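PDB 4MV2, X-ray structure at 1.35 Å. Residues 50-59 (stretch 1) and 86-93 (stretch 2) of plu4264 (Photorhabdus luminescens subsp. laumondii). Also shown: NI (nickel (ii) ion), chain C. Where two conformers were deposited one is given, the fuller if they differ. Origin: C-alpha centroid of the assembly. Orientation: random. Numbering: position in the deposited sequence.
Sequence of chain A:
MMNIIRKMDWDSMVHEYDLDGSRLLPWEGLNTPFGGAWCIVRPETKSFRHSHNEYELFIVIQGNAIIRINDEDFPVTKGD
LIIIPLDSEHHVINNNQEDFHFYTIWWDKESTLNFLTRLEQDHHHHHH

Stretch 1, residues 50-59: HSHNEYELFI
Stretch 2, residues 86-93: LDSEHHVI

A nickel ion joins the two stretches. Stretch 1 supplies three ligands and stretch 2 one. His-50 NE2, His-52 NE2 and Glu-56 OE1 each lie 2.1 Å from NI, and His-90 NE2 lies 2.2 Å from it. Water 3, at 2.1 Å from NI to its O, and water 4, at 2.2 Å, bring the count to six.

Backbone pairing sets the register. His-50 and His-90 form a single antiparallel bridge, CA to CA 5.7 Å. His-90 N donates to His-50 O at 2.9 Å, and His-50 N donates to His-90 O at 3.2 Å. Further on, Asp-87 N donates to His-52 O at 2.9 Å. Between these bonds Glu-89 CA approaches His-50 O at 3.3 Å, a CA-H...O contact. Residues 50-52 are extended, with phi from -149° to -166° and psi from 158° to 180°. Asn-53 turns the chain at -64/-30. Asp-87 has positive phi, 65/12. The strand from Tyr-55 to Ile-59 and the one ending this stretch at Ile-93 do not pair here; their axes come no closer than 11.4 Å and their directions differ by 14°.

The ligand rotamers bring the donor atoms together. His-50 is p (chi1 75°, chi2 170°), and His-52 is p (40°, 70°). Their CA-to-CB bonds point away from stretch 2, yet both ring ends come nearer. His-90 is p (49°, -74°); its CA-to-CB bond points sideways. The CA-to-CB bond of Glu-56 points toward stretch 2 and the side chain is extended, t,t with chi3 13°, so its carboxylate reaches the metal. The edge of His-50 meets the face of His-90, with ring centroids 4.5 Å apart and planes at 65°. His-90 NE2 lies 2.9 Å from His-50 NE2 and 3.1 Å from His-52 NE2; these atoms share a metal and are not hydrogen-bonded.

The far ring nitrogens anchor two of the imidazoles. His-52 ND1 donates to Glu-54 O at 3.0 Å. His-90 ND1 donates to Ser-88 O at 2.8 Å. Imidazole suits both places: one nitrogen binds nickel while the other donates to a carbonyl. Glu-56 OE2 accepts from water 3 at 2.7 Å, linking the carboxylate to a second metal ligand.

A polar border lies beyond the site. Ser-51 is p (69°), its CA-to-CB bond toward stretch 2; its OG donates to Glu-89 OE2 at 3.0 Å. Glu-89 is m,m with chi3 -26°, which brings its carboxylate to the serine. Asn-53, chi1 m, donates from ND2 to Asp-87 OD1 at 2.8 Å. Water 1 donates to that Asp-87 OD1 at 2.8 Å and to Ser-51 OG at 3.3 Å.

Apolar contacts complete the interface, which buries 626 Å² summed over both sides. Buried His-90 has the largest area covered by the other stretch, 111 Å², and Leu-86 the next, 89 Å². Leu-86 (m,t) places CD2 over one face of the Tyr-55 ring, 3.7 Å from its centroid. Tyr-55 is m with chi2 87°. The CA-to-CB bond of buried Phe-58 (m, chi2 -6°) points toward stretch 2, and its CE2 packs 3.9 Å from CG2 of Val-92 (t).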

# COMPACT_ATOMS: atom_id res chain seq x y z
N HIS A 50 1.89 -5.55 -19.39
CA HIS A 50 1.68 -4.23 -20.00
C HIS A 50 2.78 -3.29 -19.61
O HIS A 50 3.68 -3.64 -18.82
CB HIS A 50 0.31 -3.67 -19.57
CG HIS A 50 0.22 -3.15 -18.15
ND1 HIS A 50 -0.87 -2.43 -17.71
CD2 HIS A 50 1.07 -3.21 -17.10
CE1 HIS A 50 -0.71 -2.11 -16.44
NE2 HIS A 50 0.46 -2.57 -16.04
N SER A 51 2.68 -2.07 -20.11
CA SER A 51 3.61 -1.02 -19.76
C SER A 51 2.89 0.31 -19.81
O SER A 51 1.82 0.43 -20.41
CB SER A 51 4.80 -0.99 -20.74
OG SER A 51 4.41 -0.57 -22.03
N HIS A 52 3.45 1.31 -19.14
CA HIS A 52 2.79 2.61 -19.05
C HIS A 52 3.71 3.71 -18.55
O HIS A 52 4.71 3.45 -17.88
CB HIS A 52 1.56 2.52 -18.15
CG HIS A 52 1.77 1.68 -16.92
ND1 HIS A 52 2.57 2.08 -15.87
CD2 HIS A 52 1.27 0.47 -16.57
CE1 HIS A 52 2.57 1.14 -14.93
NE2 HIS A 52 1.78 0.15 -15.33
N ASN A 53 3.34 4.95 -18.88
CA ASN A 53 4.00 6.17 -18.40
C ASN A 53 3.88 6.34 -16.88
O ASN A 53 4.74 6.96 -16.27
CB ASN A 53 3.40 7.44 -19.04
CG ASN A 53 3.60 7.53 -20.54
OD1 ASN A 53 2.87 8.29 -21.21
ND2 ASN A 53 4.57 6.80 -21.09
N GLU A 54 2.81 5.83 -16.28
CA GLU A 54 2.56 6.08 -14.88
C GLU A 54 3.61 5.35 -14.01
O GLU A 54 4.06 4.24 -14.38
CB GLU A 54 1.18 5.54 -14.45
CG GLU A 54 -0.04 6.35 -14.87
CD GLU A 54 -0.55 6.01 -16.24
OE1 GLU A 54 0.05 5.15 -16.91
OE2 GLU A 54 -1.57 6.62 -16.65
N TYR A 55 4.00 5.98 -12.90
CA TYR A 55 4.81 5.35 -11.85
C TYR A 55 3.98 4.30 -11.14
O TYR A 55 2.77 4.44 -11.04
CB TYR A 55 5.22 6.39 -10.80
CG TYR A 55 6.15 7.46 -11.35
CD1 TYR A 55 5.66 8.61 -11.94
CD2 TYR A 55 7.52 7.29 -11.29
CE1 TYR A 55 6.53 9.57 -12.47
CE2 TYR A 55 8.39 8.21 -11.79
CZ TYR A 55 7.90 9.36 -12.38
OH TYR A 55 8.77 10.30 -12.90
N GLU A 56 4.64 3.26 -10.66
CA GLU A 56 3.94 2.17 -9.99
C GLU A 56 4.90 1.48 -9.02
O GLU A 56 6.09 1.35 -9.29
CB GLU A 56 3.39 1.19 -11.03
CG GLU A 56 2.45 0.11 -10.43
CD GLU A 56 1.73 -0.70 -11.47
OE1 GLU A 56 2.10 -0.63 -12.66
OE2 GLU A 56 0.81 -1.43 -11.09
N LEU A 57 4.33 1.10 -7.86
CA LEU A 57 4.96 0.39 -6.71
C LEU A 57 4.13 -0.87 -6.41
O LEU A 57 2.92 -0.78 -6.35
CB LEU A 57 4.92 1.28 -5.41
CG LEU A 57 5.48 0.65 -4.12
CD1 LEU A 57 7.02 0.54 -4.34
CD2 LEU A 57 5.13 1.54 -2.97
N PHE A 58 4.77 -2.03 -6.24
CA PHE A 58 4.08 -3.20 -5.68
C PHE A 58 4.59 -3.41 -4.26
O PHE A 58 5.80 -3.41 -4.00
CB PHE A 58 4.42 -4.49 -6.44
CG PHE A 58 3.93 -4.61 -7.86
CD1 PHE A 58 3.09 -3.68 -8.45
CD2 PHE A 58 4.31 -5.71 -8.59
CE1 PHE A 58 2.67 -3.85 -9.75
CE2 PHE A 58 3.88 -5.88 -9.87
CZ PHE A 58 3.06 -4.96 -10.44
N ILE A 59 3.66 -3.69 -3.36
CA ILE A 59 3.91 -4.09 -1.98
C ILE A 59 3.45 -5.55 -1.93
O ILE A 59 2.26 -5.84 -2.07
CB ILE A 59 3.08 -3.22 -0.99
CG1 ILE A 59 3.44 -1.75 -1.12
CG2 ILE A 59 3.24 -3.71 0.43
CD1 ILE A 59 2.36 -0.84 -0.57
N LEU A 86 9.34 3.21 -15.33
CA LEU A 86 8.48 3.84 -16.32
C LEU A 86 8.62 3.14 -17.66
O LEU A 86 9.73 2.91 -18.14
CB LEU A 86 8.81 5.33 -16.50
CG LEU A 86 8.60 6.20 -15.24
CD1 LEU A 86 8.81 7.67 -15.60
CD2 LEU A 86 7.25 5.99 -14.60
N ASP A 87 7.47 2.82 -18.25
CA ASP A 87 7.40 2.22 -19.57
C ASP A 87 8.00 0.84 -19.68
O ASP A 87 8.15 0.34 -20.77
CB ASP A 87 8.08 3.12 -20.61
CG ASP A 87 7.42 4.48 -20.73
OD1 ASP A 87 6.17 4.56 -20.69
OD2 ASP A 87 8.17 5.47 -20.88
N SER A 88 8.31 0.21 -18.56
CA SER A 88 8.79 -1.18 -18.62
C SER A 88 7.60 -2.11 -18.78
O SER A 88 6.53 -1.85 -18.22
CB SER A 88 9.52 -1.53 -17.34
OG SER A 88 8.65 -1.56 -16.20
N GLU A 89 7.80 -3.20 -19.51
CA GLU A 89 6.82 -4.28 -19.59
C GLU A 89 6.91 -5.12 -18.35
O GLU A 89 7.99 -5.54 -17.94
CB GLU A 89 7.07 -5.14 -20.82
CG GLU A 89 6.99 -4.39 -22.15
CD GLU A 89 5.56 -4.01 -22.58
OE1 GLU A 89 4.59 -4.70 -22.17
OE2 GLU A 89 5.42 -3.03 -23.37
N HIS A 90 5.77 -5.38 -17.74
CA HIS A 90 5.76 -6.10 -16.49
C HIS A 90 4.58 -6.97 -16.39
O HIS A 90 3.50 -6.60 -16.87
CB HIS A 90 5.80 -5.16 -15.26
CG HIS A 90 4.80 -4.02 -15.28
ND1 HIS A 90 4.96 -2.91 -16.10
CD2 HIS A 90 3.69 -3.79 -14.54
CE1 HIS A 90 3.95 -2.07 -15.88
NE2 HIS A 90 3.18 -2.57 -14.93
N HIS A 91 4.80 -8.13 -15.79
CA HIS A 91 3.72 -9.00 -15.32
C HIS A 91 4.19 -9.91 -14.16
O HIS A 91 5.39 -9.92 -13.79
CB HIS A 91 3.10 -9.81 -16.49
CG HIS A 91 3.93 -10.95 -17.01
ND1 HIS A 91 4.99 -10.78 -17.89
CD2 HIS A 91 3.80 -12.28 -16.84
CE1 HIS A 91 5.46 -11.96 -18.23
NE2 HIS A 91 4.78 -12.89 -17.59
N VAL A 92 3.24 -10.64 -13.60
CA VAL A 92 3.44 -11.43 -12.40
C VAL A 92 3.17 -12.89 -12.73
O VAL A 92 2.17 -13.21 -13.35
CB VAL A 92 2.49 -10.96 -11.30
CG1 VAL A 92 2.75 -11.71 -10.00
CG2 VAL A 92 2.66 -9.44 -11.06
N ILE A 93 4.09 -13.75 -12.31
CA ILE A 93 4.01 -15.19 -12.58
C ILE A 93 3.91 -15.92 -11.27
O ILE A 93 4.81 -15.84 -10.44
CB ILE A 93 5.27 -15.69 -13.34
CG1 ILE A 93 5.40 -14.97 -14.68
CG2 ILE A 93 5.22 -17.23 -13.51
CD1 ILE A 93 6.82 -15.03 -15.25
NI NI C . 1.31 -1.68 -14.32
O HOH W 1 4.54 2.68 -22.06
O HOH W 2 5.34 0.49 -17.18
O HOH W 3 0.70 -3.24 -13.09
O HOH W 4 -0.61 -0.88 -13.69